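Local atomic coordinates of nonstructural protein 2 (Human rotavirus C, PDB entry 2GU0), a protein that probably takes part in replication and packaging of the viral genome as a homooctamer, binding single-stranded RNA and hydrolysing nucleoside triphosphates. Residues Ile186-Lys191 / Arg221-Val226; Ser162-Thr167 / Thr192-Arg197; Trp19-Lys24 / Leu82-Leu87. All blocks are in the same frame, centred on the assembly; numbering follows the deposited sequence.

Three contacts illustrate how one chain is closed in two of its regions, on opposite sides of its centre. Contact 3 comes first along the sequence, joining strand 18-21 to helix 74-90 in the N-terminal part of the chain. Contacts 1 and 2 both belong to the C-terminal, HIT-related part. Their segments alternate along the chain and their centres lie about 9 Å apart. They meet on one antiparallel sheet, in which strand 182-188 has strands 164-170 and 222-227 as its neighbours; Ile188 CG2 touches Ile194 CD1 at 3.5 Å. Contact 3 lies about 29 and 36 Å from contacts 1 and 2 between centres, far from the predicted nucleotide-site residues that contact 1 contributes.

Contact 1 (Ile186-Lys191 / Arg221-Val226)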
loop_
_atom_site.group_PDB
_atom_site.type_symbol
_atom_site.label_atom_id
_atom_site.label_comp_id
_atom_site.label_asym_id
_atom_site.label_seq_id
_atom_site.Cartn_x
_atom_site.Cartn_y
_atom_site.Cartn_z
ATOM N N ILE A 186 5.587 -40.650 -11.303
ATOM C CA ILE A 186 4.686 -41.747 -10.962
ATOM C C ILE A 186 5.320 -42.527 -9.821
ATOM O O ILE A 186 6.457 -42.959 -9.927
ATOM C CB ILE A 186 4.547 -42.713 -12.134
ATOM C CG1 ILE A 186 4.148 -41.959 -13.396
ATOM C CG2 ILE A 186 3.537 -43.778 -11.806
ATOM C CD1 ILE A 186 4.162 -42.842 -14.619
ATOM N N THR A 187 4.604 -42.717 -8.727
ATOM C CA THR A 187 5.165 -43.476 -7.611
ATOM C C THR A 187 4.098 -44.427 -7.129
ATOM O O THR A 187 2.933 -44.072 -7.143
ATOM C CB THR A 187 5.575 -42.556 -6.430
ATOM O OG1 THR A 187 4.417 -41.897 -5.907
ATOM C CG2 THR A 187 6.558 -41.511 -6.884
ATOM N N ILE A 188 4.476 -45.635 -6.721
ATOM C CA ILE A 188 3.490 -46.595 -6.212
ATOM C C ILE A 188 3.145 -46.226 -4.771
ATOM O O ILE A 188 3.990 -45.712 -4.032
ATOM C CB ILE A 188 4.018 -48.049 -6.244
ATOM C CG1 ILE A 188 5.388 -48.125 -5.563
ATOM C CG2 ILE A 188 4.070 -48.550 -7.673
ATOM C CD1 ILE A 188 6.085 -49.464 -5.714
ATOM N N ASN A 189 1.912 -46.483 -4.362
ATOM C CA ASN A 189 1.514 -46.134 -3.009
ATOM C C ASN A 189 1.961 -47.167 -1.985
ATOM O O ASN A 189 2.017 -46.880 -0.793
ATOM C CB ASN A 189 -0.004 -45.947 -2.937
ATOM C CG ASN A 189 -0.529 -45.017 -4.023
ATOM O OD1 ASN A 189 0.074 -43.993 -4.313
ATOM N ND2 ASN A 189 -1.661 -45.374 -4.623
ATOM N N THR A 190 2.291 -48.360 -2.471
ATOM C CA THR A 190 2.712 -49.479 -1.631
ATOM C C THR A 190 3.581 -50.438 -2.431
ATOM O O THR A 190 3.358 -50.633 -3.626
ATOM C CB THR A 190 1.497 -50.261 -1.141
ATOM O OG1 THR A 190 0.822 -49.511 -0.131
ATOM C CG2 THR A 190 1.908 -51.602 -0.595
ATOM N N LYS A 191 4.558 -51.052 -1.770
ATOM C CA LYS A 191 5.448 -51.993 -2.441
ATOM C C LYS A 191 4.743 -53.309 -2.757
ATOM O O LYS A 191 5.404 -54.320 -3.000
ATOM C CB LYS A 191 6.679 -52.286 -1.576
ATOM C CG LYS A 191 7.688 -51.145 -1.447
ATOM C CD LYS A 191 8.847 -51.553 -0.529
ATOM C CE LYS A 191 9.942 -50.498 -0.473
ATOM N NZ LYS A 191 11.120 -50.951 0.321
ATOM N N ARG A 221 12.137 -48.013 -8.254
ATOM C CA ARG A 221 10.723 -48.332 -8.442
ATOM C C ARG A 221 9.825 -47.097 -8.400
ATOM O O ARG A 221 8.891 -47.018 -7.602
ATOM C CB ARG A 221 10.246 -49.345 -7.403
ATOM C CG ARG A 221 10.840 -50.733 -7.565
ATOM C CD ARG A 221 10.344 -51.659 -6.465
ATOM N NE ARG A 221 8.922 -51.947 -6.611
ATOM C CZ ARG A 221 8.166 -52.497 -5.666
ATOM N NH1 ARG A 221 8.690 -52.824 -4.491
ATOM N NH2 ARG A 221 6.880 -52.731 -5.906
ATOM N N HIS A 222 10.141 -46.127 -9.247
ATOM C CA HIS A 222 9.361 -44.907 -9.386
ATOM C C HIS A 222 9.652 -44.442 -10.807
ATOM O O HIS A 222 10.681 -44.796 -11.380
ATOM C CB HIS A 222 9.730 -43.854 -8.316
ATOM C CG HIS A 222 10.992 -43.095 -8.586
ATOM N ND1 HIS A 222 12.136 -43.270 -7.838
ATOM C CD2 HIS A 222 11.273 -42.116 -9.480
ATOM C CE1 HIS A 222 13.066 -42.428 -8.257
ATOM N NE2 HIS A 222 12.568 -41.715 -9.252
ATOM N N TRP A 223 8.751 -43.667 -11.391
ATOM C CA TRP A 223 8.925 -43.267 -12.781
ATOM C C TRP A 223 8.753 -41.793 -13.103
ATOM O O TRP A 223 8.028 -41.064 -12.429
ATOM C CB TRP A 223 7.972 -44.101 -13.639
ATOM C CG TRP A 223 8.112 -45.555 -13.362
ATOM C CD1 TRP A 223 8.934 -46.427 -13.996
ATOM C CD2 TRP A 223 7.506 -46.281 -12.292
ATOM N NE1 TRP A 223 8.887 -47.654 -13.388
ATOM C CE2 TRP A 223 8.018 -47.593 -12.335
ATOM C CE3 TRP A 223 6.585 -45.948 -11.291
ATOM C CZ2 TRP A 223 7.644 -48.580 -11.417
ATOM C CZ3 TRP A 223 6.209 -46.928 -10.371
ATOM C CH2 TRP A 223 6.742 -48.233 -10.442
ATOM N N ARG A 224 9.426 -41.361 -14.159
ATOM C CA ARG A 224 9.345 -39.977 -14.582
ATOM C C ARG A 224 8.735 -39.856 -15.984
ATOM O O ARG A 224 9.190 -40.492 -16.928
ATOM C CB ARG A 224 10.745 -39.340 -14.540
ATOM C CG ARG A 224 10.737 -37.818 -14.664
ATOM C CD ARG A 224 12.085 -37.199 -14.315
ATOM N NE ARG A 224 12.394 -37.338 -12.896
ATOM C CZ ARG A 224 12.621 -36.317 -12.067
ATOM N NH1 ARG A 224 12.572 -35.061 -12.508
ATOM N NH2 ARG A 224 12.916 -36.558 -10.790
ATOM N N LEU A 225 7.676 -39.060 -16.097
ATOM C CA LEU A 225 7.025 -38.812 -17.379
ATOM C C LEU A 225 7.824 -37.681 -18.013
ATOM O O LEU A 225 7.832 -36.566 -17.489
ATOM C CB LEU A 225 5.569 -38.368 -17.178
ATOM C CG LEU A 225 4.596 -39.472 -16.763
ATOM C CD1 LEU A 225 3.269 -38.876 -16.381
ATOM C CD2 LEU A 225 4.422 -40.452 -17.904
ATOM N N VAL A 226 8.505 -37.970 -19.119
ATOM C CA VAL A 226 9.319 -36.965 -19.788
ATOM C C VAL A 226 8.846 -36.720 -21.207
ATOM O O VAL A 226 8.158 -37.556 -21.788
ATOM C CB VAL A 226 10.800 -37.385 -19.807
ATOM C CG1 VAL A 226 11.294 -37.559 -18.386
ATOM C CG2 VAL A 226 10.978 -38.689 -20.578
#
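Trp223 and Ile186 face each other as an antiparallel hydrogen-bonded pair, with their side chains crossing at about a right angle. Ile186 N donates to Trp223 O at 2.7 Å, and Trp223 N returns a nearly straight bond to Ile186 O, 175° at the hydrogen and within the carbonyl plane. The indole CG is anti to its carbonyl carbon (chi1 -51°), and CE3 of the ring meets the CG2 branch of Ile186 at 3.8 Å. The longer branch of the same isoleucine serves another partner: its CD1 packs 4.0 Å from Leu225 CG, these two side chains also crossing at about a right angle. Phe261 adds an edge-to-face contact with the Trp223 ring.

Ile188 also divides its two branches. CG2 lies at the edge of the Trp223 ring, near its plane and 3.8 Å from CZ3. CD1 instead covers a face of the Arg221 guanidinium, offset toward the rim and closest to NH2. The Lys191 chain crosses Arg221 at about a right angle, with its CB 3.6 Å from NH1. Lys191 NZ lies 5.7 Å from Arg221 NH1, so the two like charges may repel mildly.

On the other face of the sheet Thr187 and His222 meet lightly, CG2 to CB at 4.2 Å. The hydroxyl of Thr187 is hydrogen-bonded to those of Thr149 and Thr152, while Arg224 forms a salt bridge with Glu183. His222 is the predicted active-site residue for NTPase and RTPase activity, and Arg224 a predicted ATP-binding residue. The chemistry is therefore two-sided: the face bearing Trp223 is apolar, packed by Ile186 and Ile188, and the opposite face carries His222 and Arg224, consistent with a predicted active-site strand of a HIT-like fold.

Contact 2 (Ser162-Thr167 / Thr192-Arg197); sequences SYFTIT and TDIPDR
Thr192 opens the contact by bringing its methyl CG2 to the edge of the Tyr163 ring, near the ring plane and 4.1 Å from CE2. Two residues on, Ile194 carries much of the packing. Ile194 and Tyr163 slide past each other in opposite directions, and CG1 of the isoleucine, anti to its own carbonyl carbon (chi1 -69°), lies 3.9 Å from Tyr163 CD2. An extended chi2 (177°) carries CD1 on to the neighbouring ring, 3.5 Å from Phe164 CZ, and the Ile194 CG2 branch is 3.8 Å from the same atom. Phe164 in turn stacks on Phe202 of helix 196-209 and meets the ring of Phe261.

Pro195 follows, crossing Tyr163 at about a right angle with CD 3.6 Å from CZ; Pro195 CG lies 3.8 Å from Tyr163 OH. This proline is the N-cap residue of helix 196-209, and the carbonyl of Ile194 just before it is bonded to Gln199 NE2 in the first turn. Tyr163 itself belongs to the turn of the beta hairpin formed by strands 157-160 and 164-170, where Asp161 OD1 accepts from both Tyr163 N and Phe164 N.

No hydrogen bond joins the two segments. Between them the contact is apolar, joining the hairpin turn and the first strand residue to the lead-in of helix 196-209.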
loop_
_atom_site.group_PDB
_atom_site.type_symbol
_atom_site.label_atom_id
_atom_site.label_comp_id
_atom_site.label_asym_id
_atom_site.label_seq_id
_atom_site.Cartn_x
_atom_site.Cartn_y
_atom_site.Cartn_z
ATOM N N SER A 162 -6.030 -46.417 -6.949
ATOM C CA SER A 162 -5.606 -47.146 -5.758
ATOM C C SER A 162 -4.156 -47.604 -5.675
ATOM O O SER A 162 -3.666 -47.890 -4.583
ATOM C CB SER A 162 -6.518 -48.343 -5.528
ATOM O OG SER A 162 -6.485 -49.190 -6.650
ATOM N N TYR A 163 -3.459 -47.665 -6.800
ATOM C CA TYR A 163 -2.084 -48.124 -6.772
ATOM C C TYR A 163 -1.060 -47.064 -7.069
ATOM O O TYR A 163 -0.016 -47.030 -6.427
ATOM C CB TYR A 163 -1.880 -49.289 -7.742
ATOM C CG TYR A 163 -2.569 -50.559 -7.315
ATOM C CD1 TYR A 163 -3.748 -50.988 -7.948
ATOM C CD2 TYR A 163 -2.079 -51.315 -6.243
ATOM C CE1 TYR A 163 -4.424 -52.132 -7.521
ATOM C CE2 TYR A 163 -2.750 -52.459 -5.810
ATOM C CZ TYR A 163 -3.924 -52.857 -6.454
ATOM O OH TYR A 163 -4.608 -53.963 -6.009
ATOM N N PHE A 164 -1.344 -46.197 -8.035
ATOM C CA PHE A 164 -0.378 -45.168 -8.394
ATOM C C PHE A 164 -0.803 -43.754 -8.056
ATOM O O PHE A 164 -1.958 -43.500 -7.708
ATOM C CB PHE A 164 -0.082 -45.215 -9.889
ATOM C CG PHE A 164 0.151 -46.589 -10.424
ATOM C CD1 PHE A 164 -0.924 -47.391 -10.792
ATOM C CD2 PHE A 164 1.444 -47.064 -10.603
ATOM C CE1 PHE A 164 -0.719 -48.647 -11.335
ATOM C CE2 PHE A 164 1.666 -48.306 -11.139
ATOM C CZ PHE A 164 0.575 -49.111 -11.512
ATOM N N THR A 165 0.147 -42.833 -8.189
ATOM C CA THR A 165 -0.094 -41.424 -7.951
ATOM C C THR A 165 0.796 -40.624 -8.885
ATOM O O THR A 165 1.987 -40.890 -8.984
ATOM C CB THR A 165 0.237 -41.035 -6.503
ATOM O OG1 THR A 165 -0.674 -41.689 -5.613
ATOM C CG2 THR A 165 0.107 -39.537 -6.315
ATOM N N ILE A 166 0.227 -39.655 -9.590
ATOM C CA ILE A 166 1.032 -38.824 -10.479
ATOM C C ILE A 166 1.153 -37.430 -9.867
ATOM O O ILE A 166 0.155 -36.804 -9.546
ATOM C CB ILE A 166 0.402 -38.702 -11.884
ATOM C CG1 ILE A 166 0.256 -40.075 -12.522
ATOM C CG2 ILE A 166 1.291 -37.861 -12.779
ATOM C CD1 ILE A 166 -0.289 -40.013 -13.928
ATOM N N THR A 167 2.374 -36.951 -9.691
ATOM C CA THR A 167 2.596 -35.629 -9.113
ATOM C C THR A 167 3.367 -34.744 -10.071
ATOM O O THR A 167 4.247 -35.217 -10.780
ATOM C CB THR A 167 3.382 -35.732 -7.816
ATOM O OG1 THR A 167 4.491 -36.611 -8.014
ATOM C CG2 THR A 167 2.493 -36.262 -6.691
ATOM N N THR A 192 3.412 -53.294 -2.758
ATOM C CA THR A 192 2.629 -54.497 -3.038
ATOM C C THR A 192 2.558 -54.820 -4.534
ATOM O O THR A 192 2.668 -53.928 -5.380
ATOM C CB THR A 192 1.183 -54.365 -2.486
ATOM O OG1 THR A 192 0.506 -55.623 -2.598
ATOM C CG2 THR A 192 0.397 -53.326 -3.269
ATOM N N ASP A 193 2.378 -56.099 -4.852
ATOM C CA ASP A 193 2.288 -56.544 -6.242
ATOM C C ASP A 193 1.102 -55.868 -6.900
ATOM O O ASP A 193 -0.010 -55.904 -6.376
ATOM C CB ASP A 193 2.099 -58.063 -6.315
ATOM C CG ASP A 193 3.029 -58.812 -5.381
ATOM O OD1 ASP A 193 4.259 -58.584 -5.460
ATOM O OD2 ASP A 193 2.524 -59.626 -4.569
ATOM N N ILE A 194 1.337 -55.260 -8.051
ATOM C CA ILE A 194 0.278 -54.569 -8.765
ATOM C C ILE A 194 -0.337 -55.418 -9.870
ATOM O O ILE A 194 0.322 -55.738 -10.851
ATOM C CB ILE A 194 0.807 -53.249 -9.367
ATOM C CG1 ILE A 194 1.109 -52.259 -8.244
ATOM C CG2 ILE A 194 -0.204 -52.658 -10.315
ATOM C CD1 ILE A 194 1.692 -50.956 -8.724
ATOM N N PRO A 195 -1.621 -55.789 -9.720
ATOM C CA PRO A 195 -2.349 -56.602 -10.695
ATOM C C PRO A 195 -2.179 -56.071 -12.112
ATOM O O PRO A 195 -2.125 -54.863 -12.328
ATOM C CB PRO A 195 -3.791 -56.493 -10.221
ATOM C CG PRO A 195 -3.649 -56.382 -8.753
ATOM C CD PRO A 195 -2.511 -55.403 -8.609
ATOM N N ASP A 196 -2.099 -56.977 -13.077
ATOM C CA ASP A 196 -1.937 -56.592 -14.470
ATOM C C ASP A 196 -3.088 -55.729 -14.975
ATOM O O ASP A 196 -2.875 -54.817 -15.775
ATOM C CB ASP A 196 -1.807 -57.840 -15.342
ATOM C CG ASP A 196 -0.472 -58.534 -15.168
ATOM O OD1 ASP A 196 0.555 -57.942 -15.567
ATOM O OD2 ASP A 196 -0.448 -59.665 -14.631
ATOM N N ARG A 197 -4.306 -56.015 -14.516
ATOM C CA ARG A 197 -5.473 -55.251 -14.944
ATOM C C ARG A 197 -5.308 -53.758 -14.669
ATOM O O ARG A 197 -5.691 -52.925 -15.491
ATOM C CB ARG A 197 -6.740 -55.756 -14.252
ATOM C CG ARG A 197 -7.956 -54.896 -14.566
ATOM C CD ARG A 197 -9.178 -55.285 -13.753
ATOM N NE ARG A 197 -10.125 -54.172 -13.646
ATOM C CZ ARG A 197 -11.338 -54.261 -13.105
ATOM N NH1 ARG A 197 -11.771 -55.421 -12.620
ATOM N NH2 ARG A 197 -12.118 -53.185 -13.035
#

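Contact 3 (Trp19-Lys24 / Leu82-Leu87)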
loop_
_atom_site.group_PDB
_atom_site.type_symbol
_atom_site.label_atom_id
_atom_site.label_comp_id
_atom_site.label_asym_id
_atom_site.label_seq_id
_atom_site.Cartn_x
_atom_site.Cartn_y
_atom_site.Cartn_z
ATOM N N TRP A 19 25.315 -31.912 13.399
ATOM C CA TRP A 19 25.372 -31.121 12.175
ATOM C C TRP A 19 24.949 -29.687 12.401
ATOM O O TRP A 19 24.117 -29.407 13.257
ATOM C CB TRP A 19 24.485 -31.745 11.111
ATOM C CG TRP A 19 24.806 -33.182 10.857
ATOM C CD1 TRP A 19 24.327 -34.265 11.531
ATOM C CD2 TRP A 19 25.706 -33.686 9.874
ATOM N NE1 TRP A 19 24.874 -35.412 11.029
ATOM C CE2 TRP A 19 25.725 -35.086 10.008
ATOM C CE3 TRP A 19 26.504 -33.087 8.891
ATOM C CZ2 TRP A 19 26.502 -35.895 9.200
ATOM C CZ3 TRP A 19 27.275 -33.882 8.094
ATOM C CH2 TRP A 19 27.272 -35.279 8.249
ATOM N N TYR A 20 25.533 -28.777 11.630
ATOM C CA TYR A 20 25.191 -27.364 11.733
ATOM C C TYR A 20 24.852 -26.736 10.382
ATOM O O TYR A 20 25.399 -27.117 9.345
ATOM C CB TYR A 20 26.336 -26.576 12.361
ATOM C CG TYR A 20 26.786 -27.124 13.686
ATOM C CD1 TYR A 20 27.782 -28.101 13.755
ATOM C CD2 TYR A 20 26.191 -26.700 14.874
ATOM C CE1 TYR A 20 28.173 -28.644 14.978
ATOM C CE2 TYR A 20 26.572 -27.239 16.099
ATOM C CZ TYR A 20 27.561 -28.210 16.144
ATOM O OH TYR A 20 27.926 -28.761 17.350
ATOM N N PRO A 21 23.932 -25.761 10.387
ATOM C CA PRO A 21 23.478 -25.031 9.200
ATOM C C PRO A 21 24.584 -24.110 8.698
ATOM O O PRO A 21 25.373 -23.605 9.489
ATOM C CB PRO A 21 22.303 -24.211 9.731
ATOM C CG PRO A 21 21.827 -24.964 10.894
ATOM C CD PRO A 21 23.093 -25.422 11.548
ATOM N N ILE A 22 24.653 -23.892 7.395
ATOM C CA ILE A 22 25.646 -22.970 6.845
ATOM C C ILE A 22 24.867 -21.739 6.360
ATOM O O ILE A 22 23.885 -21.876 5.634
ATOM C CB ILE A 22 26.407 -23.596 5.670
ATOM C CG1 ILE A 22 27.366 -24.659 6.185
ATOM C CG2 ILE A 22 27.196 -22.542 4.949
ATOM C CD1 ILE A 22 28.184 -25.318 5.095
ATOM N N ASN A 23 25.284 -20.540 6.754
ATOM C CA ASN A 23 24.544 -19.359 6.336
ATOM C C ASN A 23 25.132 -18.642 5.129
ATOM O O ASN A 23 26.294 -18.869 4.761
ATOM C CB ASN A 23 24.354 -18.390 7.511
ATOM C CG ASN A 23 25.628 -17.709 7.926
ATOM O OD1 ASN A 23 26.149 -16.859 7.209
ATOM N ND2 ASN A 23 26.141 -18.074 9.094
ATOM N N LYS A 24 24.314 -17.779 4.518
ATOM C CA LYS A 24 24.714 -17.046 3.327
ATOM C C LYS A 24 25.880 -16.107 3.524
ATOM O O LYS A 24 26.677 -15.915 2.614
ATOM C CB LYS A 24 23.533 -16.274 2.749
ATOM C CG LYS A 24 23.080 -15.098 3.577
ATOM C CD LYS A 24 21.840 -14.461 2.974
ATOM C CE LYS A 24 21.215 -13.474 3.959
ATOM N NZ LYS A 24 19.912 -12.936 3.479
ATOM N N LEU A 82 16.699 -27.728 7.369
ATOM C CA LEU A 82 16.023 -29.001 7.223
ATOM C C LEU A 82 17.093 -30.097 7.244
ATOM O O LEU A 82 16.961 -31.109 7.928
ATOM C CB LEU A 82 15.265 -29.028 5.898
ATOM C CG LEU A 82 14.580 -30.349 5.577
ATOM C CD1 LEU A 82 13.433 -30.575 6.542
ATOM C CD2 LEU A 82 14.084 -30.319 4.147
ATOM N N LEU A 83 18.166 -29.878 6.500
ATOM C CA LEU A 83 19.236 -30.851 6.445
ATOM C C LEU A 83 19.899 -31.064 7.807
ATOM O O LEU A 83 20.110 -32.201 8.221
ATOM C CB LEU A 83 20.259 -30.433 5.386
ATOM C CG LEU A 83 19.684 -30.416 3.961
ATOM C CD1 LEU A 83 20.703 -29.860 2.986
ATOM C CD2 LEU A 83 19.268 -31.825 3.554
ATOM N N ALA A 84 20.220 -29.986 8.513
ATOM C CA ALA A 84 20.840 -30.120 9.829
ATOM C C ALA A 84 19.893 -30.895 10.758
ATOM O O ALA A 84 20.227 -31.962 11.259
ATOM C CB ALA A 84 21.157 -28.742 10.411
ATOM N N ASP A 85 18.709 -30.349 10.980
ATOM C CA ASP A 85 17.712 -31.003 11.817
ATOM C C ASP A 85 17.610 -32.469 11.463
ATOM O O ASP A 85 17.711 -33.335 12.324
ATOM C CB ASP A 85 16.343 -30.375 11.595
ATOM C CG ASP A 85 16.237 -29.009 12.182
ATOM O OD1 ASP A 85 17.288 -28.380 12.418
ATOM O OD2 ASP A 85 15.097 -28.560 12.406
ATOM N N THR A 86 17.397 -32.745 10.184
ATOM C CA THR A 86 17.265 -34.120 9.746
ATOM C C THR A 86 18.478 -34.927 10.167
ATOM O O THR A 86 18.373 -35.802 11.016
ATOM C CB THR A 86 17.082 -34.199 8.230
ATOM O OG1 THR A 86 15.873 -33.521 7.869
ATOM C CG2 THR A 86 16.991 -35.645 7.777
ATOM N N LEU A 87 19.632 -34.623 9.596
ATOM C CA LEU A 87 20.837 -35.350 9.942
ATOM C C LEU A 87 21.013 -35.574 11.454
ATOM O O LEU A 87 21.461 -36.645 11.886
ATOM C CB LEU A 87 22.050 -34.620 9.374
ATOM C CG LEU A 87 22.138 -34.678 7.850
ATOM C CD1 LEU A 87 23.336 -33.880 7.386
ATOM C CD2 LEU A 87 22.242 -36.127 7.392
#
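Strand 19-21 runs nearly antiparallel to helix 82-87, at 166° with the axes 7.1 Å apart, and comes closest where the CA atoms of Trp19 and Ala84 are separated by 5.2 Å. Leu87 lies over a face of the Trp19 indole, its CD1 above the centre of the ring system. The two side chains cross obliquely. CB of Leu87 also sits above the five-membered ring in the manner of a CH-pi contact, but its modelled approach is implausibly short and therefore doubtful. One turn earlier, Ala84 presents its small CB to the proline ring, 3.9 Å from Pro21 CG and 4.0 Å from Pro21 CD.

The strand is the second of a beta hairpin, 8-11 and 18-21, that packs on helix 74-90 in the N-terminal part of the chain. Beyond Leu87, Asn88 OD1 accepts from Trp19 N, a polar tie beside the apolar packing. Within the helix, Leu82 O is gripped from opposite faces of its plane by Thr86 N and Thr86 OG1, the hydroxyl at 2.6 Å. Past the strand, Asn23 caps helix 24-32 through OD1 to Ala26 N and packs on Asn122 of a neighbouring subunit.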